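Local coordinates for protein chitinase (Jonesia denitrificans, PDB 5VG0) that binds copper and a peroxide ion as the lytic polysaccharide monooxygenase domain of a larger protein that probably degrades chitin, at residues V68-K73 against H108-L113; E117-A122 against C136-V141. One frame throughout, in Å; residues are numbered along the deposited sequence. Where two conformers were deposited one is given.

Contact 1: residues V68-K73 against H108-L113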
ATOM      1  N   VAL A  68      -3.284 -11.442  -9.200  1.00  9.79           N
ATOM      2  CA  VAL A  68      -2.060 -10.665  -9.352  1.00 10.32           C
ATOM      3  C   VAL A  68      -1.153 -10.931  -8.167  1.00  9.70           C
ATOM      4  O   VAL A  68      -1.622 -11.092  -7.038  1.00 10.97           O
ATOM      5  CB  VAL A  68      -2.400  -9.160  -9.479  1.00 12.92           C
ATOM      6  CG1 VAL A  68      -3.044  -8.622  -8.210  1.00 15.07           C
ATOM      7  CG2 VAL A  68      -1.161  -8.348  -9.849  1.00 14.94           C
ATOM      8  N   ASP A  69       0.151 -10.950  -8.429  1.00 10.93           N
ATOM      9  CA  ASP A  69       1.152 -11.019  -7.378  1.00 11.28           C
ATOM     10  C   ASP A  69       1.542  -9.596  -7.009  1.00 11.26           C
ATOM     11  O   ASP A  69       1.906  -8.794  -7.874  1.00 15.31           O
ATOM     12  CB  ASP A  69       2.390 -11.779  -7.851  1.00 14.63           C
ATOM     13  CG  ASP A  69       2.158 -13.265  -7.993  1.00 19.34           C
ATOM     14  OD1 ASP A  69       1.122 -13.775  -7.540  1.00 18.46           O
ATOM     15  OD2 ASP A  69       3.049 -13.933  -8.557  1.00 25.34           O
ATOM     16  N   LEU A  70       1.497  -9.301  -5.723  1.00 10.29           N
ATOM     17  CA  LEU A  70       1.822  -7.996  -5.177  1.00 10.42           C
ATOM     18  C   LEU A  70       3.064  -8.135  -4.308  1.00  9.87           C
ATOM     19  O   LEU A  70       3.128  -9.021  -3.456  1.00 11.21           O
ATOM     20  CB  LEU A  70       0.619  -7.552  -4.371  1.00 12.49           C
ATOM     21  CG  LEU A  70       0.689  -6.199  -3.738  1.00 14.23           C
ATOM     22  CD1 LEU A  70      -0.728  -5.651  -3.669  1.00 16.69           C
ATOM     23  CD2 LEU A  70       1.294  -6.293  -2.369  1.00 14.74           C
ATOM     24  N   THR A  71       4.039  -7.260  -4.517  1.00  9.65           N
ATOM     25  CA  THR A  71       5.338  -7.353  -3.867  1.00  9.34           C
ATOM     26  C   THR A  71       5.602  -6.138  -2.991  1.00  8.97           C
ATOM     27  O   THR A  71       5.430  -4.992  -3.426  1.00 10.33           O
ATOM     28  CB  THR A  71       6.459  -7.520  -4.890  1.00 11.79           C
ATOM     29  OG1 THR A  71       6.260  -8.760  -5.574  1.00 14.28           O
ATOM     30  CG2 THR A  71       7.830  -7.534  -4.209  1.00 13.93           C
ATOM     31  N   TRP A  72       6.025  -6.405  -1.764  1.00  9.33           N
ATOM     32  CA  TRP A  72       6.511  -5.418  -0.814  1.00  9.20           C
ATOM     33  C   TRP A  72       8.030  -5.418  -0.750  1.00  9.28           C
ATOM     34  O   TRP A  72       8.679  -6.460  -0.867  1.00 10.66           O
ATOM     35  CB  TRP A  72       6.040  -5.766   0.593  1.00 10.58           C
ATOM     36  CG  TRP A  72       4.587  -5.602   0.905  1.00 10.65           C
ATOM     37  CD1 TRP A  72       3.570  -6.452   0.599  1.00 12.79           C
ATOM     38  CD2 TRP A  72       4.002  -4.517   1.629  1.00  9.92           C
ATOM     39  NE1 TRP A  72       2.388  -5.956   1.088  1.00 12.22           N
ATOM     40  CE2 TRP A  72       2.627  -4.767   1.725  1.00 11.24           C
ATOM     41  CE3 TRP A  72       4.519  -3.354   2.205  1.00 11.00           C
ATOM     42  CZ2 TRP A  72       1.750  -3.903   2.378  1.00 12.11           C
ATOM     43  CZ3 TRP A  72       3.650  -2.490   2.854  1.00 12.46           C
ATOM     44  CH2 TRP A  72       2.281  -2.775   2.937  1.00 13.10           C
ATOM     45  N   LYS A  73       8.584  -4.239  -0.504  1.00  9.21           N
ATOM     46  CA  LYS A  73       9.962  -4.064  -0.068  1.00  9.53           C
ATOM     47  C   LYS A  73       9.912  -3.508   1.342  1.00  9.00           C
ATOM     48  O   LYS A  73       9.341  -2.440   1.568  1.00  9.93           O
ATOM     49  CB  LYS A  73      10.691  -3.085  -0.982  1.00 12.32           C
ATOM     50  CG  LYS A  73      12.105  -2.802  -0.538  1.00 17.34           C
ATOM     51  CD  LYS A  73      12.832  -1.937  -1.543  1.00 23.02           C
ATOM     52  CE  LYS A  73      14.286  -1.738  -1.165  1.00 29.07           C
ATOM     53  NZ  LYS A  73      14.990  -0.914  -2.173  1.00 32.49           N
ATOM     54  N   HIS A 108       2.505 -11.464  -2.089  1.00  8.76           N
ATOM     55  CA  HIS A 108       1.195 -12.031  -1.829  1.00  8.91           C
ATOM     56  C   HIS A 108       0.416 -12.098  -3.130  1.00  9.36           C
ATOM     57  O   HIS A 108       0.489 -11.191  -3.948  1.00 11.78           O
ATOM     58  CB  HIS A 108       0.422 -11.136  -0.882  1.00  9.84           C
ATOM     59  CG  HIS A 108       0.914 -11.177   0.522  1.00  9.85           C
ATOM     60  ND1 HIS A 108       0.885 -10.078   1.346  1.00 10.65           N
ATOM     61  CD2 HIS A 108       1.422 -12.186   1.259  1.00 11.64           C
ATOM     62  CE1 HIS A 108       1.357 -10.405   2.528  1.00 11.69           C
ATOM     63  NE2 HIS A 108       1.693 -11.677   2.504  1.00 12.19           N
ATOM     64  N   THR A 109      -0.356 -13.152  -3.296  1.00  9.11           N
ATOM     65  CA  THR A 109      -1.218 -13.297  -4.456  1.00  9.57           C
ATOM     66  C   THR A 109      -2.640 -12.920  -4.082  1.00  8.86           C
ATOM     67  O   THR A 109      -3.254 -13.560  -3.226  1.00 10.55           O
ATOM     68  CB  THR A 109      -1.183 -14.723  -5.001  1.00 11.69           C
ATOM     69  OG1 THR A 109       0.170 -15.069  -5.301  1.00 13.85           O
ATOM     70  CG2 THR A 109      -2.035 -14.852  -6.254  1.00 12.43           C
ATOM     71  N   LEU A 110      -3.158 -11.888  -4.731  1.00  8.87           N
ATOM     72  CA  LEU A 110      -4.555 -11.502  -4.596  1.00  9.13           C
ATOM     73  C   LEU A 110      -5.329 -12.145  -5.735  1.00  9.14           C
ATOM     74  O   LEU A 110      -4.837 -12.235  -6.866  1.00 10.92           O
ATOM     75  CB  LEU A 110      -4.702  -9.984  -4.688  1.00 10.82           C
ATOM     76  CG  LEU A 110      -3.971  -9.177  -3.626  1.00 14.19           C
ATOM     77  CD1 LEU A 110      -4.343  -7.711  -3.739  1.00 16.53           C
ATOM     78  CD2 LEU A 110      -4.240  -9.687  -2.231  1.00 17.99           C
ATOM     79  N   THR A 111      -6.543 -12.608  -5.436  1.00  8.92           N
ATOM     80  CA  THR A 111      -7.389 -13.244  -6.438  1.00  9.08           C
ATOM     81  C   THR A 111      -8.777 -12.619  -6.410  1.00  9.02           C
ATOM     82  O   THR A 111      -9.157 -11.935  -5.460  1.00 10.10           O
ATOM     83  CB  THR A 111      -7.524 -14.778  -6.255  1.00 11.26           C
ATOM     84  OG1 THR A 111      -8.358 -15.069  -5.136  1.00 14.07           O
ATOM     85  CG2 THR A 111      -6.180 -15.442  -6.126  1.00 12.52           C
ATOM     86  N   ASP A 112      -9.545 -12.863  -7.468  1.00  8.36           N
ATOM     87  CA  ASP A 112     -10.944 -12.440  -7.515  1.00  8.37           C
ATOM     88  C   ASP A 112     -11.074 -10.928  -7.364  1.00  8.72           C
ATOM     89  O   ASP A 112     -12.006 -10.432  -6.733  1.00 10.01           O
ATOM     90  CB  ASP A 112     -11.796 -13.180  -6.473  1.00  8.83           C
ATOM     91  CG  ASP A 112     -13.272 -12.924  -6.615  1.00  9.13           C
ATOM     92  OD1 ASP A 112     -13.756 -12.720  -7.742  1.00  9.95           O
ATOM     93  OD2 ASP A 112     -13.961 -12.962  -5.584  1.00 11.33           O
ATOM     94  N   LEU A 113     -10.166 -10.185  -7.987  1.00  9.48           N
ATOM     95  CA  LEU A 113     -10.319  -8.735  -8.021  1.00  9.54           C
ATOM     96  C   LEU A 113     -11.374  -8.347  -9.057  1.00 10.39           C
ATOM     97  O   LEU A 113     -11.403  -8.909 -10.150  1.00 11.43           O
ATOM     98  CB  LEU A 113      -9.000  -8.068  -8.376  1.00 10.09           C
ATOM     99  CG  LEU A 113      -7.893  -8.246  -7.345  1.00 11.78           C
ATOM    100  CD1 LEU A 113      -6.586  -7.712  -7.876  1.00 14.00           C
ATOM    101  CD2 LEU A 113      -8.227  -7.580  -6.041  1.00 13.81           C
TER
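V68 and L70 pair with L110 and H108 through four backbone hydrogen bonds, two to each pair, as expected for the hydrogen-bonded sites of an antiparallel sheet. V68 N reaches L110 O at 2.9 Å and L110 N returns to V68 O; L70 N meets H108 O at 2.8 Å with a nearly straight N-H...O angle of 171°, answered by H108 N to L70 O. Between them lies the non-hydrogen-bonded pair D69 and T109. Strand 68-74 is the middle and 105-110 an outer strand of a three-stranded antiparallel sheet completed by 2-6.

That middle pair supplies the polar side-chain contact. The two side chains run alongside each other, pointing the same way, and T109 OG1 donates to D69 OD1 at 2.8 Å. The hydroxyl approaches from above the carboxylate, 39° out of its plane.

Apolar contacts occupy the other face. V68 CG1, held between the backbone N and the carbonyl carbon (chi1 64°), lies 4.1 Å from L110 CB and 3.7 Å from L113 CD1, the latter side chain crossing that of V68 at about a right angle. Further along, L70 CD1 and L110 CD1 are 4.2 Å apart.

On this same face the aromatic groups of W72 and H108 approach obliquely, NE1 to ND1 4.4 Å, without bonding directly: each nitrogen is hydrogen-bonded instead to Y85 OH. F95 stacks on the imidazole, and W83 meets it edge-to-face.

Two buried nitrogens are thus satisfied by one hydroxyl from strand 80-87 of the sandwich's other sheet, a polar tie across an otherwise hydrocarbon and aromatic layer.

Contact 2: residues E117-A122 against C136-V141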
ATOM      1  N   GLU A 117     -11.721  -0.075 -12.929  1.00 10.73           N
ATOM      2  CA  GLU A 117     -10.823   0.795 -12.180  0.60 10.92           C
ATOM      3  C   GLU A 117     -11.112   0.672 -10.690  1.00  9.41           C
ATOM      4  O   GLU A 117     -12.253   0.851 -10.259  1.00 10.94           O
ATOM      5  CB  GLU A 117     -11.038   2.245 -12.605  0.60 14.48           C
ATOM      6  CG  GLU A 117     -10.811   2.504 -14.077  0.60 19.19           C
ATOM      7  CD  GLU A 117     -11.301   3.873 -14.503  0.60 24.37           C
ATOM      8  OE1 GLU A 117     -11.103   4.840 -13.738  0.60 26.65           O
ATOM      9  OE2 GLU A 117     -11.899   3.977 -15.591  0.60 26.91           O
ATOM     10  N   HIS A 118     -10.073   0.398  -9.904  1.00  8.79           N
ATOM     11  CA  HIS A 118     -10.210   0.247  -8.461  1.00  9.16           C
ATOM     12  C   HIS A 118      -8.964   0.757  -7.773  1.00  8.43           C
ATOM     13  O   HIS A 118      -7.904   0.891  -8.379  1.00 10.22           O
ATOM     14  CB  HIS A 118     -10.427  -1.223  -8.079  1.00  9.64           C
ATOM     15  CG  HIS A 118     -11.637  -1.773  -8.725  1.00 10.12           C
ATOM     16  ND1 HIS A 118     -12.898  -1.523  -8.236  1.00 10.95           N
ATOM     17  CD2 HIS A 118     -11.800  -2.483  -9.862  1.00 11.43           C
ATOM     18  CE1 HIS A 118     -13.789  -2.075  -9.036  1.00 12.29           C
ATOM     19  NE2 HIS A 118     -13.149  -2.653 -10.039  1.00 12.43           N
ATOM     20  N   THR A 119      -9.105   1.015  -6.489  1.00  8.54           N
ATOM     21  CA  THR A 119      -7.968   1.340  -5.638  1.00  8.89           C
ATOM     22  C   THR A 119      -7.846   0.258  -4.574  1.00  8.69           C
ATOM     23  O   THR A 119      -8.799   0.013  -3.826  1.00 10.09           O
ATOM     24  CB  THR A 119      -8.097   2.719  -5.001  1.00 11.27           C
ATOM     25  OG1 THR A 119      -8.165   3.698  -6.054  1.00 13.15           O
ATOM     26  CG2 THR A 119      -6.900   3.034  -4.119  1.00 13.37           C
ATOM     27  N   ILE A 120      -6.700  -0.395  -4.533  1.00  7.82           N
ATOM     28  CA  ILE A 120      -6.397  -1.376  -3.496  1.00  7.53           C
ATOM     29  C   ILE A 120      -5.672  -0.654  -2.375  1.00  7.43           C
ATOM     30  O   ILE A 120      -4.704   0.061  -2.633  1.00  9.49           O
ATOM     31  CB  ILE A 120      -5.508  -2.501  -4.049  1.00  8.81           C
ATOM     32  CG1 ILE A 120      -6.174  -3.198  -5.230  1.00 12.03           C
ATOM     33  CG2 ILE A 120      -5.154  -3.497  -2.950  1.00 10.42           C
ATOM     34  CD1 ILE A 120      -5.290  -4.171  -5.945  1.00 15.10           C
ATOM     35  N   LEU A 121      -6.125  -0.825  -1.136  1.00  7.61           N
ATOM     36  CA  LEU A 121      -5.388  -0.366   0.035  1.00  7.56           C
ATOM     37  C   LEU A 121      -4.793  -1.578   0.728  1.00  7.60           C
ATOM     38  O   LEU A 121      -5.518  -2.516   1.078  1.00  9.45           O
ATOM     39  CB  LEU A 121      -6.300   0.383   1.000  1.00  9.03           C
ATOM     40  CG  LEU A 121      -5.674   0.719   2.370  1.00 11.64           C
ATOM     41  CD1 LEU A 121      -4.549   1.726   2.222  1.00 13.89           C
ATOM     42  CD2 LEU A 121      -6.723   1.181   3.350  1.00 15.11           C
ATOM     43  N   ALA A 122      -3.487  -1.550   0.903  1.00  7.55           N
ATOM     44  CA  ALA A 122      -2.770  -2.544   1.678  1.00  8.11           C
ATOM     45  C   ALA A 122      -2.432  -1.922   3.018  1.00  7.75           C
ATOM     46  O   ALA A 122      -1.804  -0.872   3.073  1.00 10.27           O
ATOM     47  CB  ALA A 122      -1.513  -2.991   0.947  1.00  9.68           C
ATOM     48  N   CYS A 136      -1.742   2.636  -1.041  1.00  6.93           N
ATOM     49  CA  CYS A 136      -2.762   2.553  -2.079  1.00  6.96           C
ATOM     50  C   CYS A 136      -2.145   2.271  -3.436  1.00  6.74           C
ATOM     51  O   CYS A 136      -1.135   2.872  -3.800  1.00  7.85           O
ATOM     52  CB  CYS A 136      -3.529   3.862  -2.161  1.00  8.32           C
ATOM     53  SG  CYS A 136      -4.778   3.961  -0.901  1.00  9.50           S
ATOM     54  N   MET A 137      -2.814   1.421  -4.203  1.00  6.89           N
ATOM     55  CA  MET A 137      -2.425   1.070  -5.565  0.77  7.17           C
ATOM     56  C   MET A 137      -3.629   1.310  -6.465  1.00  8.00           C
ATOM     57  O   MET A 137      -4.693   0.719  -6.256  1.00  9.67           O
ATOM     58  CB  MET A 137      -2.016  -0.403  -5.684  0.77  7.90           C
ATOM     59  CG  MET A 137      -0.675  -0.797  -5.084  0.77  8.86           C
ATOM     60  SD  MET A 137      -0.456  -0.607  -3.303  0.77  8.76           S
ATOM     61  CE  MET A 137      -1.679  -1.764  -2.718  0.77 10.84           C
ATOM     62  N   ASP A 138      -3.462   2.147  -7.463  1.00  7.31           N
ATOM     63  CA  ASP A 138      -4.500   2.417  -8.455  1.00  8.01           C
ATOM     64  C   ASP A 138      -4.319   1.459  -9.616  1.00  7.74           C
ATOM     65  O   ASP A 138      -3.260   1.442 -10.248  1.00  9.21           O
ATOM     66  CB  ASP A 138      -4.419   3.866  -8.917  1.00  8.66           C
ATOM     67  CG  ASP A 138      -4.633   4.815  -7.771  1.00 10.17           C
ATOM     68  OD1 ASP A 138      -5.741   4.801  -7.197  1.00 13.90           O
ATOM     69  OD2 ASP A 138      -3.697   5.559  -7.436  1.00 11.21           O
ATOM     70  N   VAL A 139      -5.353   0.665  -9.890  1.00  8.28           N
ATOM     71  CA  VAL A 139      -5.249  -0.411 -10.855  1.00  8.85           C
ATOM     72  C   VAL A 139      -6.448  -0.393 -11.783  1.00  8.90           C
ATOM     73  O   VAL A 139      -7.514   0.131 -11.466  1.00 10.12           O
ATOM     74  CB  VAL A 139      -5.124  -1.793 -10.168  1.00  9.64           C
ATOM     75  CG1 VAL A 139      -3.850  -1.852  -9.349  1.00 11.42           C
ATOM     76  CG2 VAL A 139      -6.353  -2.121  -9.307  1.00 11.46           C
ATOM     77  N   VAL A 140      -6.252  -0.976 -12.957  1.00  8.99           N
ATOM     78  CA  VAL A 140      -7.334  -1.279 -13.878  1.00  9.91           C
ATOM     79  C   VAL A 140      -7.261  -2.773 -14.127  1.00  9.93           C
ATOM     80  O   VAL A 140      -6.255  -3.272 -14.641  1.00 11.43           O
ATOM     81  CB  VAL A 140      -7.233  -0.499 -15.201  1.00 13.28           C
ATOM     82  CG1 VAL A 140      -8.423  -0.845 -16.089  1.00 16.08           C
ATOM     83  CG2 VAL A 140      -7.158   0.990 -14.945  1.00 16.82           C
ATOM     84  N   VAL A 141      -8.309  -3.484 -13.741  1.00  9.99           N
ATOM     85  CA  VAL A 141      -8.351  -4.936 -13.798  1.00 10.98           C
ATOM     86  C   VAL A 141      -9.109  -5.348 -15.051  1.00 11.49           C
ATOM     87  O   VAL A 141     -10.207  -4.851 -15.311  1.00 12.42           O
ATOM     88  CB  VAL A 141      -9.040  -5.486 -12.540  1.00 11.29           C
ATOM     89  CG1 VAL A 141      -9.200  -7.007 -12.637  1.00 13.37           C
ATOM     90  CG2 VAL A 141      -8.282  -5.077 -11.268  1.00 13.12           C
TER
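T119 sits across from D138 at a non-hydrogen-bonded antiparallel pair, and its side chain can be traced outward atom by atom. CB has D138 OD1 at 3.8 Å as its nearest neighbour across the strands, with M137 O a little further off. From there the chain forks. OG1, beside the backbone N and anti to the carbonyl carbon (chi1 -61°), donates to D138 OD1 at 2.9 Å and meets that oxygen nearly along its C-O bond. The methyl branch, CG2, goes the other way round CB: it lies 3.7 Å from D138 OD1 and 4.0 Å from C136 SG, so one threonine touches both a carboxylate and a sulfur. The second carboxylate oxygen, D138 OD2, makes a salt bridge to R10 NE, a second anchor for the acid, which would be expected to keep it ionised.

The strands are the two arms of the beta hairpin 118-126/131-141, which belongs to the mixed sheet of the immunoglobulin-like beta-sandwich found in this monooxygenase family. Their short axes run at 156° to each other. Between H118 and V139 both backbone bonds are close to straight: V139 N reaches H118 O at 3.0 Å with an angle of 173° at the hydrogen. I120 and M137 exchange a more bent pair of bonds, and C136 CA contributes a CA-H...O contact to I120 O.

C136 SG is also 3.8 Å from L121 CD1, on the same face as T119, and its disulfide to C42 ties the strand to a distant part of the chain. On the reverse face I120 CD1 touches V139 CG2 at 4.1 Å, the two side chains crossing at about a right angle. Nearby, H118 ND1 is hydrogen-bonded to D88 OD2.

Contact 1 closes before contact 2 opens along the chain, strand 105-110 being followed directly by strand 118-126. Their centres lie 11 Å apart, and the two belong to different sheets: contact 1 to the three-stranded antiparallel sheet, contact 2 to the mixed one. The sheets pack through side chains of both contacts, as W72 CZ2 against A122 CB at 3.7 Å and L113 CD1 against I120 CD1 at 4.2 Å demonstrate. The faces carrying L70, W72, L113, I120 and A122 thus line the interior between the sheets. The copper site is nearer contact 1, about 10 Å from the W72 side chain, whereas contact 2 lies away from it.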